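Local structure of oxidoreductase (Methanosarcina mazei, 3KA7) at residues 304-316 against 326-338. The protein binds FAD and is probably an oxidoreductase of the flavin-containing amine oxidoreductase family, its substrate not established. Numbering follows the deposited sequence.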
ATOM      1  N   THR A 304       1.735  21.821   0.550  1.00 12.44           N
ATOM      2  CA  THR A 304       0.283  21.857   0.530  1.00 12.24           C
ATOM      3  C   THR A 304      -0.232  21.794   1.961  1.00 12.31           C
ATOM      4  O   THR A 304       0.544  21.594   2.908  1.00 12.89           O
ATOM      5  CB  THR A 304      -0.250  20.609  -0.143  1.00 12.52           C
ATOM      6  OG1 THR A 304       0.243  19.468   0.573  1.00 11.86           O
ATOM      7  CG2 THR A 304       0.229  20.535  -1.609  1.00 12.97           C
ATOM      8  N   ARG A 305      -1.550  21.922   2.111  1.00 12.18           N
ATOM      9  CA  ARG A 305      -2.207  21.696   3.402  1.00 11.56           C
ATOM     10  C   ARG A 305      -2.248  20.209   3.745  1.00 10.89           C
ATOM     11  O   ARG A 305      -1.977  19.825   4.883  1.00 11.52           O
ATOM     12  CB  ARG A 305      -3.651  22.199   3.365  1.00 11.64           C
ATOM     13  CG  ARG A 305      -3.811  23.682   3.058  1.00 12.43           C
ATOM     14  CD  ARG A 305      -5.194  23.955   2.482  1.00 13.70           C
ATOM     15  NE  ARG A 305      -5.331  25.351   2.083  1.00 15.43           N
ATOM     16  CZ  ARG A 305      -4.846  25.851   0.952  1.00 17.78           C
ATOM     17  NH1 ARG A 305      -4.201  25.071   0.092  1.00 16.78           N
ATOM     18  NH2 ARG A 305      -5.007  27.136   0.677  1.00 19.63           N
ATOM     19  N   ARG A 306      -2.585  19.381   2.755  1.00 10.22           N
ATOM     20  CA  ARG A 306      -2.837  17.952   2.992  1.00  9.44           C
ATOM     21  C   ARG A 306      -2.347  17.014   1.880  1.00  8.82           C
ATOM     22  O   ARG A 306      -1.824  15.939   2.170  1.00  8.62           O
ATOM     23  CB  ARG A 306      -4.326  17.702   3.226  1.00  9.98           C
ATOM     24  CG  ARG A 306      -4.825  18.204   4.562  1.00 11.05           C
ATOM     25  CD  ARG A 306      -4.223  17.355   5.654  1.00 16.09           C
ATOM     26  NE  ARG A 306      -4.312  17.935   6.986  1.00 22.38           N
ATOM     27  CZ  ARG A 306      -5.427  18.371   7.539  1.00 25.11           C
ATOM     28  NH1 ARG A 306      -6.560  18.282   6.857  1.00 29.40           N
ATOM     29  NH2 ARG A 306      -5.420  18.876   8.774  1.00 24.49           N
ATOM     30  N   ILE A 307      -2.551  17.382   0.618  1.00  8.06           N
ATOM     31  CA  ILE A 307      -2.200  16.465  -0.488  1.00  7.93           C
ATOM     32  C   ILE A 307      -0.698  16.173  -0.516  1.00  8.27           C
ATOM     33  O   ILE A 307       0.121  17.093  -0.484  1.00  8.26           O
ATOM     34  CB  ILE A 307      -2.688  16.997  -1.852  1.00  8.27           C
ATOM     35  CG1 ILE A 307      -4.225  16.942  -1.895  1.00  9.65           C
ATOM     36  CG2 ILE A 307      -2.136  16.148  -2.986  1.00  7.15           C
ATOM     37  CD1 ILE A 307      -4.853  17.513  -3.172  1.00 11.62           C
ATOM     38  N   ASN A 308      -0.340  14.890  -0.517  1.00  7.66           N
ATOM     39  CA  ASN A 308       1.077  14.490  -0.496  1.00  7.43           C
ATOM     40  C   ASN A 308       1.648  14.209  -1.877  1.00  6.88           C
ATOM     41  O   ASN A 308       2.854  14.344  -2.119  1.00  7.10           O
ATOM     42  CB  ASN A 308       1.260  13.242   0.357  1.00  7.33           C
ATOM     43  CG  ASN A 308       0.784  13.439   1.769  1.00  8.26           C
ATOM     44  OD1 ASN A 308      -0.113  12.740   2.211  1.00  8.94           O
ATOM     45  ND2 ASN A 308       1.365  14.425   2.479  1.00  8.71           N
ATOM     46  N   GLY A 309       0.791  13.766  -2.781  1.00  7.85           N
ATOM     47  CA  GLY A 309       1.247  13.552  -4.147  1.00  7.93           C
ATOM     48  C   GLY A 309       0.117  13.083  -5.032  1.00  8.79           C
ATOM     49  O   GLY A 309      -1.007  12.868  -4.578  1.00  8.15           O
ATOM     50  N   VAL A 310       0.421  12.927  -6.308  1.00  9.10           N
ATOM     51  CA  VAL A 310      -0.600  12.529  -7.242  1.00 10.38           C
ATOM     52  C   VAL A 310       0.022  11.698  -8.352  1.00 10.03           C
ATOM     53  O   VAL A 310       1.229  11.807  -8.597  1.00  9.81           O
ATOM     54  CB  VAL A 310      -1.377  13.789  -7.748  1.00 11.74           C
ATOM     55  CG1 VAL A 310      -0.775  15.085  -7.212  1.00 13.12           C
ATOM     56  CG2 VAL A 310      -1.606  13.787  -9.235  1.00 12.71           C
ATOM     57  N   ASN A 311      -0.773  10.819  -8.968  1.00  9.39           N
ATOM     58  CA  ASN A 311      -0.320  10.103 -10.164  1.00  9.16           C
ATOM     59  C   ASN A 311      -1.337  10.188 -11.289  1.00  9.57           C
ATOM     60  O   ASN A 311      -2.403  10.773 -11.121  1.00  9.06           O
ATOM     61  CB  ASN A 311       0.131   8.650  -9.883  1.00  9.18           C
ATOM     62  CG  ASN A 311      -1.015   7.676  -9.601  1.00  9.10           C
ATOM     63  OD1 ASN A 311      -2.200   8.022  -9.648  1.00 10.61           O
ATOM     64  ND2 ASN A 311      -0.646   6.421  -9.310  1.00 10.07           N
ATOM     65  N   GLU A 312      -0.969   9.652 -12.450  1.00  9.88           N
ATOM     66  CA  GLU A 312      -1.780   9.783 -13.652  1.00 11.02           C
ATOM     67  C   GLU A 312      -1.547   8.531 -14.476  1.00 11.32           C
ATOM     68  O   GLU A 312      -0.789   8.545 -15.452  1.00 11.88           O
ATOM     69  CB  GLU A 312      -1.310  11.009 -14.435  1.00 10.85           C
ATOM     70  CG  GLU A 312      -2.290  11.520 -15.457  1.00 12.02           C
ATOM     71  CD  GLU A 312      -2.005  12.961 -15.817  1.00 14.12           C
ATOM     72  OE1 GLU A 312      -1.153  13.204 -16.707  1.00 14.06           O
ATOM     73  OE2 GLU A 312      -2.618  13.852 -15.184  1.00 13.78           O
ATOM     74  N   VAL A 313      -2.169   7.432 -14.078  1.00 11.29           N
ATOM     75  CA  VAL A 313      -1.798   6.144 -14.644  1.00 11.95           C
ATOM     76  C   VAL A 313      -2.245   5.964 -16.092  1.00 12.34           C
ATOM     77  O   VAL A 313      -1.812   5.031 -16.779  1.00 12.22           O
ATOM     78  CB  VAL A 313      -2.290   4.971 -13.778  1.00 12.15           C
ATOM     79  CG1 VAL A 313      -1.638   5.050 -12.377  1.00 11.82           C
ATOM     80  CG2 VAL A 313      -3.808   4.967 -13.688  1.00 11.15           C
ATOM     81  N   THR A 314      -3.122   6.846 -16.546  1.00 12.50           N
ATOM     82  CA  THR A 314      -3.554   6.797 -17.943  1.00 13.59           C
ATOM     83  C   THR A 314      -2.401   7.205 -18.869  1.00 13.91           C
ATOM     84  O   THR A 314      -2.466   7.014 -20.093  1.00 14.55           O
ATOM     85  CB  THR A 314      -4.801   7.669 -18.185  1.00 13.12           C
ATOM     86  OG1 THR A 314      -4.666   8.912 -17.470  1.00 14.43           O
ATOM     87  CG2 THR A 314      -6.037   6.951 -17.676  1.00 14.45           C
ATOM     88  N   GLN A 315      -1.346   7.775 -18.296  1.00 14.31           N
ATOM     89  CA  GLN A 315      -0.114   7.992 -19.061  1.00 15.00           C
ATOM     90  C   GLN A 315       0.470   6.656 -19.522  1.00 15.49           C
ATOM     91  O   GLN A 315       1.130   6.576 -20.566  1.00 16.80           O
ATOM     92  CB  GLN A 315       0.907   8.782 -18.245  1.00 14.55           C
ATOM     93  CG  GLN A 315       0.464  10.218 -17.981  1.00 15.14           C
ATOM     94  CD  GLN A 315       0.586  11.098 -19.221  1.00 18.14           C
ATOM     95  OE1 GLN A 315       1.270  10.734 -20.179  1.00 19.20           O
ATOM     96  NE2 GLN A 315      -0.078  12.253 -19.207  1.00 16.10           N
ATOM     97  N   ALA A 316       0.201   5.600 -18.759  1.00 15.24           N
ATOM     98  CA  ALA A 316       0.714   4.272 -19.053  1.00 15.78           C
ATOM     99  C   ALA A 316      -0.358   3.400 -19.719  1.00 16.59           C
ATOM    100  O   ALA A 316      -0.065   2.651 -20.654  1.00 16.96           O
ATOM    101  CB  ALA A 316       1.237   3.603 -17.765  1.00 16.18           C
ATOM    102  N   HIS A 326      -7.777  12.052 -18.917  1.00 15.83           N
ATOM    103  CA  HIS A 326      -6.786  11.394 -18.071  1.00 14.93           C
ATOM    104  C   HIS A 326      -7.406  11.129 -16.701  1.00 13.87           C
ATOM    105  O   HIS A 326      -8.308  11.845 -16.264  1.00 14.07           O
ATOM    106  CB  HIS A 326      -5.521  12.246 -17.908  1.00 15.80           C
ATOM    107  CG  HIS A 326      -4.524  12.066 -19.012  1.00 15.99           C
ATOM    108  ND1 HIS A 326      -3.836  10.888 -19.209  1.00 16.97           N
ATOM    109  CD2 HIS A 326      -4.109  12.912 -19.986  1.00 17.39           C
ATOM    110  CE1 HIS A 326      -3.037  11.014 -20.253  1.00 18.81           C
ATOM    111  NE2 HIS A 326      -3.175  12.237 -20.737  1.00 18.52           N
ATOM    112  N   LEU A 327      -6.925  10.080 -16.046  1.00 12.91           N
ATOM    113  CA  LEU A 327      -7.309   9.795 -14.667  1.00 12.21           C
ATOM    114  C   LEU A 327      -6.165  10.242 -13.784  1.00 11.44           C
ATOM    115  O   LEU A 327      -5.078   9.670 -13.842  1.00 11.17           O
ATOM    116  CB  LEU A 327      -7.543   8.300 -14.485  1.00 12.21           C
ATOM    117  CG  LEU A 327      -7.847   7.793 -13.068  1.00 12.56           C
ATOM    118  CD1 LEU A 327      -8.994   8.588 -12.400  1.00 13.90           C
ATOM    119  CD2 LEU A 327      -8.140   6.292 -13.091  1.00 13.46           C
ATOM    120  N   THR A 328      -6.412  11.260 -12.978  1.00 10.91           N
ATOM    121  CA  THR A 328      -5.392  11.792 -12.086  1.00 10.88           C
ATOM    122  C   THR A 328      -5.886  11.571 -10.666  1.00 10.56           C
ATOM    123  O   THR A 328      -6.984  12.014 -10.311  1.00 10.84           O
ATOM    124  CB  THR A 328      -5.180  13.279 -12.337  1.00 10.81           C
ATOM    125  OG1 THR A 328      -4.922  13.490 -13.733  1.00 12.34           O
ATOM    126  CG2 THR A 328      -4.006  13.821 -11.501  1.00 11.37           C
HETATM  127  N   MSE A 329      -5.085  10.862  -9.870  1.00 10.46           N
HETATM  128  CA  MSE A 329      -5.470  10.517  -8.497  1.00  9.74           C
HETATM  129  C   MSE A 329      -4.515  11.113  -7.467  1.00  9.58           C
HETATM  130  O   MSE A 329      -3.297  11.022  -7.613  1.00  8.69           O
HETATM  131  CB  MSE A 329      -5.597   9.002  -8.330  1.00 10.27           C
HETATM  132  CG  MSE A 329      -6.689   8.412  -9.218  1.00 12.25           C
HETATM  133 SE   MSE A 329      -6.945   6.519  -8.941  1.00 18.23          SE
HETATM  134  CE  MSE A 329      -5.265   5.868  -9.565  1.00 14.62           C
ATOM    135  N   CYS A 330      -5.091  11.716  -6.431  1.00  9.03           N
ATOM    136  CA  CYS A 330      -4.353  12.423  -5.397  1.00  9.65           C
ATOM    137  C   CYS A 330      -4.496  11.697  -4.066  1.00  9.05           C
ATOM    138  O   CYS A 330      -5.561  11.170  -3.767  1.00  9.56           O
ATOM    139  CB  CYS A 330      -4.929  13.824  -5.220  1.00  9.99           C
ATOM    140  SG  CYS A 330      -5.125  14.732  -6.784  1.00 14.89           S
ATOM    141  N   HIS A 331      -3.436  11.699  -3.266  1.00  8.51           N
ATOM    142  CA  HIS A 331      -3.502  11.112  -1.921  1.00  8.30           C
ATOM    143  C   HIS A 331      -3.173  12.125  -0.840  1.00  8.15           C
ATOM    144  O   HIS A 331      -2.226  12.915  -0.972  1.00  8.44           O
ATOM    145  CB  HIS A 331      -2.527   9.951  -1.751  1.00  8.81           C
ATOM    146  CG  HIS A 331      -2.728   9.205  -0.466  1.00 10.27           C
ATOM    147  ND1 HIS A 331      -3.852   8.443  -0.221  1.00 13.63           N
ATOM    148  CD2 HIS A 331      -1.979   9.146   0.662  1.00 11.78           C
ATOM    149  CE1 HIS A 331      -3.779   7.933   0.998  1.00 12.32           C
ATOM    150  NE2 HIS A 331      -2.648   8.338   1.552  1.00 11.18           N
ATOM    151  N   GLN A 332      -3.936  12.083   0.243  1.00  7.75           N
ATOM    152  CA  GLN A 332      -3.568  12.830   1.427  1.00  8.28           C
ATOM    153  C   GLN A 332      -3.644  11.946   2.673  1.00  7.85           C
ATOM    154  O   GLN A 332      -4.644  11.256   2.911  1.00  7.46           O
ATOM    155  CB  GLN A 332      -4.426  14.092   1.571  1.00  8.89           C
ATOM    156  CG  GLN A 332      -5.913  13.821   1.769  1.00 10.00           C
ATOM    157  CD  GLN A 332      -6.772  15.077   1.617  1.00 11.21           C
ATOM    158  OE1 GLN A 332      -7.177  15.696   2.614  1.00 12.04           O
ATOM    159  NE2 GLN A 332      -7.064  15.444   0.380  1.00 11.31           N
ATOM    160  N   TYR A 333      -2.555  11.940   3.431  1.00  7.36           N
ATOM    161  CA  TYR A 333      -2.501  11.343   4.751  1.00  7.68           C
ATOM    162  C   TYR A 333      -3.588  11.943   5.642  1.00  7.56           C
ATOM    163  O   TYR A 333      -3.818  13.142   5.596  1.00  7.75           O
ATOM    164  CB  TYR A 333      -1.119  11.651   5.356  1.00  8.04           C
ATOM    165  CG  TYR A 333      -1.022  11.578   6.867  1.00 10.72           C
ATOM    166  CD1 TYR A 333      -0.965  10.357   7.516  1.00 12.86           C
ATOM    167  CD2 TYR A 333      -0.974  12.736   7.643  1.00 14.54           C
ATOM    168  CE1 TYR A 333      -0.874  10.282   8.899  1.00 14.87           C
ATOM    169  CE2 TYR A 333      -0.869  12.669   9.032  1.00 16.73           C
ATOM    170  CZ  TYR A 333      -0.821  11.436   9.647  1.00 16.64           C
ATOM    171  OH  TYR A 333      -0.715  11.332  11.018  1.00 20.02           O
ATOM    172  N   VAL A 334      -4.249  11.104   6.439  1.00  8.31           N
ATOM    173  CA  VAL A 334      -5.164  11.570   7.494  1.00  9.44           C
ATOM    174  C   VAL A 334      -4.685  11.027   8.836  1.00 10.03           C
ATOM    175  O   VAL A 334      -4.527   9.813   9.004  1.00  9.52           O
ATOM    176  CB  VAL A 334      -6.636  11.117   7.239  1.00  9.46           C
ATOM    177  CG1 VAL A 334      -7.563  11.536   8.376  1.00 11.11           C
ATOM    178  CG2 VAL A 334      -7.140  11.700   5.943  1.00  9.52           C
ATOM    179  N   ALA A 335      -4.442  11.934   9.778  1.00 11.39           N
ATOM    180  CA  ALA A 335      -4.046  11.548  11.141  1.00 13.09           C
ATOM    181  C   ALA A 335      -5.225  10.874  11.852  1.00 14.28           C
ATOM    182  O   ALA A 335      -6.378  11.243  11.638  1.00 13.58           O
ATOM    183  CB  ALA A 335      -3.597  12.788  11.902  1.00 13.04           C
ATOM    184  N   PRO A 336      -4.941   9.871  12.703  1.00 15.80           N
ATOM    185  CA  PRO A 336      -6.012   9.204  13.431  1.00 16.76           C
ATOM    186  C   PRO A 336      -6.997  10.187  14.092  1.00 17.36           C
ATOM    187  O   PRO A 336      -8.202   9.956  14.022  1.00 17.82           O
ATOM    188  CB  PRO A 336      -5.257   8.370  14.470  1.00 17.26           C
ATOM    189  CG  PRO A 336      -3.974   8.025  13.778  1.00 17.60           C
ATOM    190  CD  PRO A 336      -3.625   9.254  12.956  1.00 16.46           C
ATOM    191  N   GLU A 337      -6.497  11.284  14.675  1.00 18.21           N
ATOM    192  CA  GLU A 337      -7.359  12.275  15.369  1.00 19.12           C
ATOM    193  C   GLU A 337      -8.295  13.014  14.437  1.00 18.51           C
ATOM    194  O   GLU A 337      -9.263  13.633  14.876  1.00 18.22           O
ATOM    195  CB  GLU A 337      -6.536  13.371  16.051  1.00 19.94           C
ATOM    196  CG  GLU A 337      -5.257  12.930  16.660  1.00 23.68           C
ATOM    197  CD  GLU A 337      -4.178  12.791  15.629  1.00 24.94           C
ATOM    198  OE1 GLU A 337      -3.559  13.818  15.260  1.00 27.07           O
ATOM    199  OE2 GLU A 337      -3.954  11.649  15.205  1.00 27.20           O
ATOM    200  N   ASN A 338      -7.973  12.994  13.149  1.00 17.63           N
ATOM    201  CA  ASN A 338      -8.752  13.746  12.185  1.00 16.85           C
ATOM    202  C   ASN A 338      -9.720  12.875  11.381  1.00 16.20           C
ATOM    203  O   ASN A 338     -10.493  13.381  10.577  1.00 16.22           O
ATOM    204  CB  ASN A 338      -7.825  14.556  11.276  1.00 16.82           C
ATOM    205  CG  ASN A 338      -7.174  15.715  12.008  1.00 18.33           C
ATOM    206  OD1 ASN A 338      -7.791  16.327  12.891  1.00 20.71           O
ATOM    207  ND2 ASN A 338      -5.934  16.022  11.658  1.00 16.95           N
TER
HETATM  208  O   HOH W   1      -1.826  15.093   4.723  1.00 11.81           O
HETATM  209  O   HOH W   2      -4.046   7.953 -11.795  1.00 12.01           O
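The imidazole of His326 is met on one face by the Glu312 carboxylate, its plane within 18° of the ring and OE1 4.2 Å above the ring centre. Gln315 NE2 lies over the same face, toward CE1, without bonding to the ring, while Thr314 OG1 comes in near the ring plane and is hydrogen-bonded to ND1 at 2.8 Å. That same hydroxyl, wedged between backbone N and carbonyl carbon (chi1 42°), accepts the amide of Leu327. Glu312 reaches further: Thr328 OG1 donates a hydrogen bond to its OE2, on the anti lone pair, 2.7 Å away, and the amides of Leu292 and Val293 bind OE2 as well, whereas OE1 receives Gln315 NE2 and Gly294. A glutamine in its place, without the negative charge, would probably leave two or three of these donors turned toward an NH2 group. Between Gly309 and Asn311 the strands pair as a regular antiparallel ladder, Val310 CB lying 4.0 Å from Cys330 SG. At its far end, the Asn308 side chain stands in for a backbone carbonyl: OD1 accepts Tyr333 N at 2.8 Å, nearly straight at 165°. Strands 307-311 and 326-334 are central in a mixed sheet, flanked by strands 298-300 and 280-288; helix 342-356 packs on Ile307, and His331 lies beside the bound FAD.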